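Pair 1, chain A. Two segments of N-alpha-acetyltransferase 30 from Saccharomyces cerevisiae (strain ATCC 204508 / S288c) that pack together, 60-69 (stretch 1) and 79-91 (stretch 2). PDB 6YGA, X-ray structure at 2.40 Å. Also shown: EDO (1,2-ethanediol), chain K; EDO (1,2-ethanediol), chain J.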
# COMPACT_ATOMS: atom_id res chain seq x y z
N ILE A 60 -1.39 6.62 -40.58
CA ILE A 60 -2.14 6.31 -39.36
C ILE A 60 -1.14 5.90 -38.28
O ILE A 60 -0.15 5.20 -38.58
CB ILE A 60 -3.17 5.20 -39.62
CG1 ILE A 60 -4.09 5.03 -38.40
CG2 ILE A 60 -2.47 3.89 -39.95
CD1 ILE A 60 -4.98 3.83 -38.49
N PRO A 61 -1.30 6.36 -37.04
CA PRO A 61 -0.38 5.94 -35.98
C PRO A 61 -0.64 4.50 -35.57
O PRO A 61 -1.77 4.12 -35.25
CB PRO A 61 -0.66 6.92 -34.84
CG PRO A 61 -1.33 8.09 -35.49
CD PRO A 61 -2.13 7.50 -36.61
N ILE A 62 0.42 3.69 -35.57
CA ILE A 62 0.37 2.32 -35.04
C ILE A 62 1.03 2.21 -33.68
O ILE A 62 0.96 1.14 -33.05
CB ILE A 62 1.01 1.32 -36.03
CG1 ILE A 62 2.38 1.81 -36.52
CG2 ILE A 62 0.09 1.08 -37.21
CD1 ILE A 62 3.56 1.35 -35.68
N GLY A 63 1.66 3.27 -33.20
CA GLY A 63 2.22 3.31 -31.86
C GLY A 63 2.46 4.74 -31.46
O GLY A 63 2.64 5.62 -32.32
N CYS A 64 2.45 4.99 -30.16
CA CYS A 64 2.66 6.34 -29.67
C CYS A 64 3.15 6.32 -28.24
O CYS A 64 2.98 5.33 -27.51
CB CYS A 64 1.37 7.17 -29.77
SG CYS A 64 0.08 6.62 -28.63
N ILE A 65 3.77 7.43 -27.84
CA ILE A 65 4.20 7.64 -26.47
C ILE A 65 3.85 9.07 -26.08
O ILE A 65 4.00 9.99 -26.89
CB ILE A 65 5.71 7.33 -26.30
CG1 ILE A 65 6.13 7.43 -24.84
CG2 ILE A 65 6.56 8.25 -27.18
CD1 ILE A 65 7.55 6.95 -24.60
N VAL A 66 3.34 9.25 -24.87
CA VAL A 66 2.87 10.54 -24.39
C VAL A 66 3.63 10.87 -23.11
O VAL A 66 3.63 10.07 -22.16
CB VAL A 66 1.36 10.53 -24.14
CG1 VAL A 66 0.88 11.91 -23.75
CG2 VAL A 66 0.62 10.04 -25.37
N CYS A 67 4.27 12.03 -23.08
CA CYS A 67 5.16 12.40 -21.99
C CYS A 67 4.89 13.83 -21.53
O CYS A 67 4.32 14.65 -22.26
CB CYS A 67 6.63 12.26 -22.39
SG CYS A 67 7.05 10.61 -23.00
N LYS A 68 5.31 14.12 -20.30
CA LYS A 68 5.30 15.46 -19.74
C LYS A 68 6.60 15.67 -18.97
O LYS A 68 7.35 14.73 -18.70
CB LYS A 68 4.10 15.68 -18.82
CG LYS A 68 4.32 15.16 -17.41
CD LYS A 68 3.10 15.34 -16.52
CE LYS A 68 3.45 15.13 -15.05
NZ LYS A 68 4.37 16.20 -14.55
N MSE A 69 6.86 16.92 -18.62
CA MSE A 69 7.97 17.23 -17.72
C MSE A 69 7.63 18.43 -16.84
O MSE A 69 6.98 19.38 -17.27
CB MSE A 69 9.26 17.49 -18.50
CG MSE A 69 9.23 18.71 -19.39
SE MSE A 69 10.78 18.76 -20.57
CE MSE A 69 12.09 19.54 -19.37
N GLY A 79 11.25 14.31 -16.13
CA GLY A 79 10.45 13.82 -17.22
C GLY A 79 9.56 12.68 -16.78
O GLY A 79 9.89 11.93 -15.85
N TYR A 80 8.41 12.54 -17.44
CA TYR A 80 7.41 11.56 -17.05
C TYR A 80 6.81 10.92 -18.29
O TYR A 80 6.40 11.63 -19.22
CB TYR A 80 6.32 12.20 -16.20
CG TYR A 80 5.21 11.25 -15.79
CD1 TYR A 80 5.44 10.26 -14.84
CD2 TYR A 80 3.95 11.35 -16.36
CE1 TYR A 80 4.43 9.39 -14.47
CE2 TYR A 80 2.94 10.48 -15.99
CZ TYR A 80 3.18 9.50 -15.05
OH TYR A 80 2.18 8.64 -14.69
N ILE A 81 6.77 9.59 -18.31
CA ILE A 81 6.17 8.83 -19.41
C ILE A 81 4.76 8.45 -18.98
O ILE A 81 4.58 7.57 -18.12
CB ILE A 81 7.01 7.60 -19.76
CG1 ILE A 81 8.41 8.02 -20.23
CG2 ILE A 81 6.32 6.75 -20.82
CD1 ILE A 81 9.32 6.87 -20.60
N GLY A 82 3.76 9.10 -19.56
CA GLY A 82 2.38 8.87 -19.18
C GLY A 82 1.75 7.67 -19.85
O GLY A 82 1.14 6.83 -19.18
N MSE A 83 1.88 7.59 -21.17
CA MSE A 83 1.28 6.49 -21.93
C MSE A 83 2.20 5.92 -23.01
O MSE A 83 2.98 6.65 -23.63
CB MSE A 83 -0.03 6.95 -22.57
CG MSE A 83 -1.13 7.27 -21.58
SE MSE A 83 -1.24 9.16 -21.10
CE MSE A 83 -2.15 9.81 -22.70
N LEU A 84 2.09 4.62 -23.22
CA LEU A 84 2.83 3.91 -24.26
C LEU A 84 1.94 2.82 -24.82
O LEU A 84 1.55 1.90 -24.09
CB LEU A 84 4.13 3.32 -23.72
CG LEU A 84 5.03 2.61 -24.74
CD1 LEU A 84 5.50 3.59 -25.82
CD2 LEU A 84 6.21 1.95 -24.05
N ALA A 85 1.61 2.92 -26.10
CA ALA A 85 0.74 1.95 -26.76
C ALA A 85 1.31 1.60 -28.12
O ALA A 85 1.84 2.46 -28.83
CB ALA A 85 -0.69 2.50 -26.91
N VAL A 86 1.23 0.32 -28.47
CA VAL A 86 1.63 -0.19 -29.77
C VAL A 86 0.53 -1.11 -30.27
O VAL A 86 0.03 -1.95 -29.51
CB VAL A 86 2.98 -0.94 -29.71
CG1 VAL A 86 3.22 -1.73 -31.00
CG2 VAL A 86 4.12 0.03 -29.46
N GLU A 87 0.14 -0.94 -31.53
CA GLU A 87 -0.96 -1.72 -32.10
C GLU A 87 -0.64 -3.21 -32.06
O GLU A 87 0.52 -3.62 -32.21
CB GLU A 87 -1.24 -1.26 -33.53
CG GLU A 87 -2.61 -1.66 -34.04
CD GLU A 87 -3.06 -0.79 -35.20
OE1 GLU A 87 -2.54 0.34 -35.33
OE2 GLU A 87 -3.93 -1.23 -35.98
N SER A 88 -1.68 -4.02 -31.86
CA SER A 88 -1.49 -5.45 -31.62
C SER A 88 -0.78 -6.13 -32.79
O SER A 88 0.04 -7.03 -32.59
CB SER A 88 -2.84 -6.11 -31.34
OG SER A 88 -2.68 -7.47 -30.98
N THR A 89 -1.09 -5.72 -34.02
CA THR A 89 -0.48 -6.34 -35.19
C THR A 89 1.00 -6.01 -35.33
O THR A 89 1.73 -6.76 -35.97
CB THR A 89 -1.22 -5.93 -36.46
OG1 THR A 89 -1.43 -4.51 -36.45
CG2 THR A 89 -2.56 -6.63 -36.55
N TYR A 90 1.45 -4.91 -34.73
CA TYR A 90 2.82 -4.44 -34.88
C TYR A 90 3.70 -4.75 -33.68
O TYR A 90 4.83 -4.26 -33.61
CB TYR A 90 2.83 -2.93 -35.15
CG TYR A 90 2.42 -2.57 -36.56
CD1 TYR A 90 1.08 -2.49 -36.92
CD2 TYR A 90 3.38 -2.33 -37.54
CE1 TYR A 90 0.71 -2.17 -38.21
CE2 TYR A 90 3.01 -2.00 -38.83
CZ TYR A 90 1.68 -1.92 -39.16
OH TYR A 90 1.31 -1.59 -40.45
N ARG A 91 3.22 -5.56 -32.74
CA ARG A 91 4.03 -5.90 -31.58
C ARG A 91 5.12 -6.90 -31.94
O ARG A 91 4.98 -7.70 -32.88
CB ARG A 91 3.15 -6.46 -30.46
CG ARG A 91 2.00 -5.54 -30.08
CD ARG A 91 1.63 -5.67 -28.61
NE ARG A 91 0.62 -4.70 -28.21
CZ ARG A 91 -0.66 -5.00 -27.99
NH1 ARG A 91 -1.08 -6.25 -28.12
NH2 ARG A 91 -1.51 -4.05 -27.64
C1 EDO K . 4.76 3.07 -18.51
O1 EDO K . 4.62 1.90 -19.32
C2 EDO K . 4.00 4.22 -19.17
O2 EDO K . 2.61 3.86 -19.24
C1 EDO J . 9.83 22.12 -17.83
O1 EDO J . 8.57 22.20 -17.15
C2 EDO J . 10.39 23.51 -18.08
O2 EDO J . 10.64 24.17 -16.83

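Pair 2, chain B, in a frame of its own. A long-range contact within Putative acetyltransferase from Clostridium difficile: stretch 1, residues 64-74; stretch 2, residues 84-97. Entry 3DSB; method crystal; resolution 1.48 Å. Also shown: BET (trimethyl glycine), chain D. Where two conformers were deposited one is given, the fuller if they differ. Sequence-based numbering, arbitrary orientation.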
# COMPACT_ATOMS: atom_id res chain seq x y z
N ASP B 64 11.42 10.85 -27.88
CA ASP B 64 10.53 11.71 -27.09
C ASP B 64 9.08 11.28 -26.99
O ASP B 64 8.34 11.87 -26.21
CB ASP B 64 10.61 13.18 -27.52
CG ASP B 64 12.02 13.73 -27.47
OD1 ASP B 64 12.79 13.39 -26.53
OD2 ASP B 64 12.36 14.50 -28.41
N LYS B 65 8.68 10.28 -27.78
CA LYS B 65 7.31 9.78 -27.73
C LYS B 65 7.15 8.81 -26.58
O LYS B 65 7.90 7.83 -26.50
CB LYS B 65 6.98 9.07 -29.04
CG LYS B 65 5.56 8.54 -29.11
CD LYS B 65 5.33 7.83 -30.45
CE LYS B 65 3.98 7.13 -30.49
NZ LYS B 65 2.84 8.01 -30.08
N VAL B 66 6.19 9.09 -25.69
CA VAL B 66 5.90 8.19 -24.59
C VAL B 66 5.14 6.98 -25.15
O VAL B 66 4.06 7.15 -25.72
CB VAL B 66 5.06 8.89 -23.53
CG1 VAL B 66 4.49 7.84 -22.55
CG2 VAL B 66 5.88 9.95 -22.81
N VAL B 67 5.68 5.76 -24.97
CA VAL B 67 5.06 4.56 -25.51
C VAL B 67 4.74 3.49 -24.43
O VAL B 67 4.17 2.45 -24.74
CB VAL B 67 5.94 3.90 -26.61
CG1 VAL B 67 6.22 4.90 -27.73
CG2 VAL B 67 7.25 3.42 -26.04
N ALA B 68 5.13 3.75 -23.17
CA ALA B 68 4.78 2.83 -22.07
C ALA B 68 4.93 3.51 -20.76
O ALA B 68 5.59 4.54 -20.65
CB ALA B 68 5.65 1.58 -22.11
N GLN B 69 4.26 2.94 -19.74
CA GLN B 69 4.35 3.51 -18.37
C GLN B 69 4.35 2.42 -17.34
O GLN B 69 3.79 1.33 -17.56
CB GLN B 69 3.18 4.45 -18.08
CG GLN B 69 1.81 3.78 -18.07
CD GLN B 69 1.28 3.56 -16.62
OE1 GLN B 69 0.82 4.50 -15.96
NE2 GLN B 69 1.31 2.31 -16.17
N ILE B 70 4.94 2.75 -16.19
CA ILE B 70 4.82 1.86 -15.01
C ILE B 70 4.63 2.77 -13.80
O ILE B 70 5.24 3.87 -13.74
CB ILE B 70 6.10 0.96 -14.86
CG1 ILE B 70 5.92 -0.07 -13.75
CG2 ILE B 70 7.38 1.77 -14.73
CD1 ILE B 70 6.91 -1.29 -13.84
N MSE B 71 3.78 2.36 -12.87
CA MSE B 71 3.43 3.17 -11.70
C MSE B 71 3.62 2.38 -10.43
O MSE B 71 3.29 1.18 -10.41
CB MSE B 71 1.98 3.66 -11.75
CG MSE B 71 1.69 4.75 -10.75
SE MSE B 71 1.10 4.11 -8.99
CE MSE B 71 -0.83 4.16 -9.30
N TYR B 72 4.20 3.00 -9.41
CA TYR B 72 4.26 2.37 -8.08
C TYR B 72 3.90 3.34 -6.99
O TYR B 72 4.07 4.56 -7.13
CB TYR B 72 5.62 1.74 -7.77
CG TYR B 72 6.79 2.68 -7.82
CD1 TYR B 72 7.11 3.52 -6.75
CD2 TYR B 72 7.61 2.74 -8.95
CE1 TYR B 72 8.21 4.39 -6.79
CE2 TYR B 72 8.71 3.56 -9.00
CZ TYR B 72 9.01 4.39 -7.94
OH TYR B 72 10.12 5.19 -7.99
N THR B 73 3.41 2.77 -5.88
CA THR B 73 3.20 3.53 -4.66
C THR B 73 4.10 2.95 -3.57
O THR B 73 4.77 1.94 -3.78
CB THR B 73 1.74 3.43 -4.20
OG1 THR B 73 1.40 2.07 -3.99
CG2 THR B 73 0.75 4.00 -5.21
N TYR B 74 4.05 3.56 -2.37
CA TYR B 74 4.89 3.08 -1.25
C TYR B 74 4.05 2.57 -0.11
O TYR B 74 2.96 3.09 0.13
CB TYR B 74 5.68 4.23 -0.64
CG TYR B 74 6.46 4.98 -1.67
CD1 TYR B 74 7.65 4.48 -2.12
CD2 TYR B 74 5.98 6.21 -2.19
CE1 TYR B 74 8.42 5.19 -3.09
CE2 TYR B 74 6.72 6.90 -3.18
CZ TYR B 74 7.95 6.39 -3.61
OH TYR B 74 8.70 7.06 -4.56
N PHE B 84 8.19 -0.65 1.31
CA PHE B 84 7.93 -1.56 0.20
C PHE B 84 7.48 -0.71 -0.96
O PHE B 84 6.72 0.25 -0.80
CB PHE B 84 6.78 -2.48 0.57
CG PHE B 84 7.15 -3.52 1.57
CD1 PHE B 84 7.77 -4.71 1.17
CD2 PHE B 84 6.86 -3.33 2.92
CE1 PHE B 84 8.10 -5.69 2.08
CE2 PHE B 84 7.20 -4.31 3.87
CZ PHE B 84 7.82 -5.50 3.44
N LEU B 85 7.95 -1.07 -2.15
CA LEU B 85 7.46 -0.47 -3.36
C LEU B 85 6.36 -1.38 -3.94
O LEU B 85 6.62 -2.60 -4.09
CB LEU B 85 8.65 -0.27 -4.30
CG LEU B 85 8.49 0.44 -5.63
CD1 LEU B 85 9.76 1.23 -5.96
CD2 LEU B 85 8.19 -0.54 -6.74
N TRP B 86 5.18 -0.82 -4.21
CA TRP B 86 4.06 -1.64 -4.75
C TRP B 86 3.82 -1.22 -6.20
O TRP B 86 3.41 -0.09 -6.47
CB TRP B 86 2.78 -1.40 -3.95
CG TRP B 86 2.75 -2.07 -2.65
CD1 TRP B 86 3.40 -1.72 -1.50
CD2 TRP B 86 2.11 -3.34 -2.37
NE1 TRP B 86 3.13 -2.64 -0.49
CE2 TRP B 86 2.33 -3.63 -1.00
CE3 TRP B 86 1.27 -4.18 -3.11
CZ2 TRP B 86 1.82 -4.79 -0.38
CZ3 TRP B 86 0.79 -5.34 -2.51
CH2 TRP B 86 1.04 -5.62 -1.16
N ILE B 87 4.06 -2.13 -7.14
CA ILE B 87 3.81 -1.84 -8.57
C ILE B 87 2.32 -1.96 -8.79
O ILE B 87 1.75 -3.04 -8.54
CB ILE B 87 4.59 -2.82 -9.49
CG1 ILE B 87 6.10 -2.63 -9.28
CG2 ILE B 87 4.18 -2.61 -10.96
CD1 ILE B 87 6.94 -3.69 -9.98
N GLN B 88 1.70 -0.90 -9.29
CA GLN B 88 0.24 -0.83 -9.47
C GLN B 88 -0.21 -0.97 -10.91
O GLN B 88 -1.34 -1.35 -11.17
CB GLN B 88 -0.32 0.49 -8.91
CG GLN B 88 0.00 0.73 -7.45
CD GLN B 88 -0.58 -0.29 -6.47
OE1 GLN B 88 -1.34 -1.19 -6.85
NE2 GLN B 88 -0.19 -0.15 -5.18
N SER B 89 0.67 -0.67 -11.87
CA SER B 89 0.29 -0.77 -13.27
C SER B 89 1.50 -0.79 -14.18
O SER B 89 2.51 -0.16 -13.90
CB SER B 89 -0.56 0.43 -13.66
OG SER B 89 0.19 1.64 -13.52
N VAL B 90 1.34 -1.49 -15.29
CA VAL B 90 2.30 -1.45 -16.40
C VAL B 90 1.49 -1.49 -17.69
O VAL B 90 0.58 -2.31 -17.82
CB VAL B 90 3.28 -2.66 -16.39
CG1 VAL B 90 4.37 -2.47 -17.46
CG2 VAL B 90 3.90 -2.95 -15.01
N TYR B 91 1.84 -0.66 -18.67
CA TYR B 91 1.11 -0.68 -19.95
C TYR B 91 2.10 -0.29 -21.05
O TYR B 91 2.89 0.67 -20.90
CB TYR B 91 -0.03 0.35 -19.95
CG TYR B 91 -0.85 0.29 -21.22
CD1 TYR B 91 -1.83 -0.70 -21.39
CD2 TYR B 91 -0.63 1.17 -22.27
CE1 TYR B 91 -2.56 -0.80 -22.56
CE2 TYR B 91 -1.39 1.08 -23.45
CZ TYR B 91 -2.35 0.10 -23.58
OH TYR B 91 -3.09 0.02 -24.77
N VAL B 92 1.98 -0.99 -22.17
CA VAL B 92 2.80 -0.73 -23.35
C VAL B 92 1.84 -0.47 -24.51
O VAL B 92 0.95 -1.30 -24.79
CB VAL B 92 3.70 -1.95 -23.69
CG1 VAL B 92 4.58 -1.65 -24.97
CG2 VAL B 92 4.60 -2.33 -22.53
N ASP B 93 2.00 0.66 -25.19
CA ASP B 93 1.24 0.98 -26.40
C ASP B 93 1.32 -0.18 -27.39
O ASP B 93 2.40 -0.76 -27.60
CB ASP B 93 1.89 2.26 -26.98
CG ASP B 93 1.25 2.77 -28.25
OD1 ASP B 93 0.97 1.99 -29.20
OD2 ASP B 93 1.10 4.00 -28.29
N LYS B 94 0.17 -0.53 -27.97
CA LYS B 94 0.12 -1.72 -28.83
C LYS B 94 1.10 -1.71 -29.99
O LYS B 94 1.51 -2.80 -30.44
CB LYS B 94 -1.29 -1.95 -29.37
CG LYS B 94 -2.25 -2.48 -28.32
CD LYS B 94 -3.62 -2.77 -28.93
CE LYS B 94 -4.58 -3.37 -27.92
NZ LYS B 94 -5.98 -3.43 -28.47
N GLU B 95 1.45 -0.53 -30.49
CA GLU B 95 2.35 -0.43 -31.65
C GLU B 95 3.82 -0.69 -31.25
O GLU B 95 4.71 -0.71 -32.13
CB GLU B 95 2.26 0.95 -32.25
CG GLU B 95 0.91 1.31 -32.86
CD GLU B 95 0.96 2.68 -33.52
OE1 GLU B 95 1.69 2.82 -34.53
OE2 GLU B 95 0.31 3.62 -33.02
N TYR B 96 4.07 -0.87 -29.94
CA TYR B 96 5.43 -1.03 -29.44
C TYR B 96 5.62 -2.32 -28.65
O TYR B 96 6.62 -2.48 -27.96
CB TYR B 96 5.84 0.22 -28.62
CG TYR B 96 5.94 1.44 -29.51
CD1 TYR B 96 7.15 1.78 -30.11
CD2 TYR B 96 4.80 2.21 -29.80
CE1 TYR B 96 7.23 2.89 -30.93
CE2 TYR B 96 4.87 3.32 -30.64
CZ TYR B 96 6.11 3.63 -31.22
OH TYR B 96 6.24 4.70 -32.08
N ARG B 97 4.67 -3.24 -28.76
CA ARG B 97 4.72 -4.51 -28.03
C ARG B 97 5.62 -5.54 -28.72
O ARG B 97 6.00 -5.37 -29.88
CB ARG B 97 3.32 -5.05 -27.85
CG ARG B 97 2.56 -4.24 -26.83
CD ARG B 97 1.14 -4.75 -26.66
NE ARG B 97 0.35 -3.82 -25.86
CZ ARG B 97 -0.90 -4.05 -25.46
NH1 ARG B 97 -1.51 -5.21 -25.78
NH2 ARG B 97 -1.52 -3.14 -24.73
N BET D . 6.01 -7.67 6.26
CA BET D . 6.54 -6.29 6.51
C BET D . 6.53 -5.71 7.92
O BET D . 6.15 -4.50 8.12
OXT BET D . 7.04 -6.44 8.81
C1 BET D . 4.84 -7.54 5.41
C2 BET D . 6.96 -8.55 5.58
C3 BET D . 5.60 -8.36 7.49

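Pair 1 and pair 2 are both two-stranded antiparallel contacts that carry a beta bulge. Fourteen central residues superpose with an RMSD of 0.3 Å over N, CA and C. The strand axes approach to 4.6 Å in pair 1 and 4.5 Å in pair 2, with 152° and 144° between their directions.

The bulge falls at the same place. In pair 1 the register shifts between Val66(A) and Cys67(A), and in pair 2 between the matching Met71(B) and Tyr72(B). The extra residue is Gly82(A) in one and Gln88(B) in the other. Gly82(A) N donates to Val66(A) O at 2.8 Å, and Gln88(B) N donates to Met71(B) O at 2.8 Å. In pair 1 the same oxygen also accepts from Met83(A) N, with N to O at 3.2 Å.

Gln88(B) has a side chain where Gly82(A) has none. Its NE2 donates to Thr73(B) OG1 at 3.0 Å, and its CB lies 3.7 Å from Met71(B) CE. Lys68(A), which matches Thr73(B), instead packs its CG 3.8 Å from Tyr80(A) CB. Tyr80(A) matches Trp86(B), whose CB lies 3.7 Å from Thr73(B) OG1. In both pairs backbone hydrogen bonds run in both directions between these two positions.

On the same face, Val66(A) and Met83(A) make an apolar contact, CG1 to CE at 3.8 Å; Met83(A) is a selenomethionine. Pair 2 reverses the sizes. The long side chain is now Met71(B), also selenomethionine, and the short one is Ser89(B). Ser89(B) OG sits 3.2 Å from Met71(B) CB. The same OG accepts from Gln69(B) NE2 at 3.0 Å. Cys64(A), at the position of Gln69(B), makes no such side-chain bond, and it pairs with the small Ala85(A) where Gln69(B) pairs with Tyr91(B).

The other face keeps an aliphatic centre. Ile65(A) matches Ile70(B), and Ile81(A) matches Ile87(B). Ile65(A) CD1 reaches Ile81(A) CG2 at 4.0 Å, and Ile70(B) CG1 reaches Ile87(B) CG2 at 4.2 Å. Leu84(A) CD1 lies 3.8 Å from Ile65(A) CB. The matching Val90(B) is shorter, and its CG2 meets Ile70(B) CD1 at 3.6 Å.

Further along this face, Cys67(A) SG contacts Ile81(A) CG1 at 4.0 Å. Tyr72(B) replaces it with a ring, and Leu85(B) CD1 lies over the ring face, 3.5 Å from the centroid. Gly79(A), matching Leu85(B), has no side chain to fill that space. Gly63(A) CA lies 3.2 Å from Ala85(A) O, and the matching Ala68(B) CA 3.1 Å from Tyr91(B) O; Ala68(B) CB also meets Val92(B) CG2 at 4.1 Å.

The far end repeats the same arrangement. Ile62(A) O accepts from Glu87(A) N at 2.7 Å, and Val67(B) O from Asp93(B) N at 2.8 Å. Ile62(A) CG2 lies over one face of the Tyr90(A) ring, 3.9 Å from its centroid. Val67(B) CG1 does the same on Tyr96(B), 3.5 Å from the centroid.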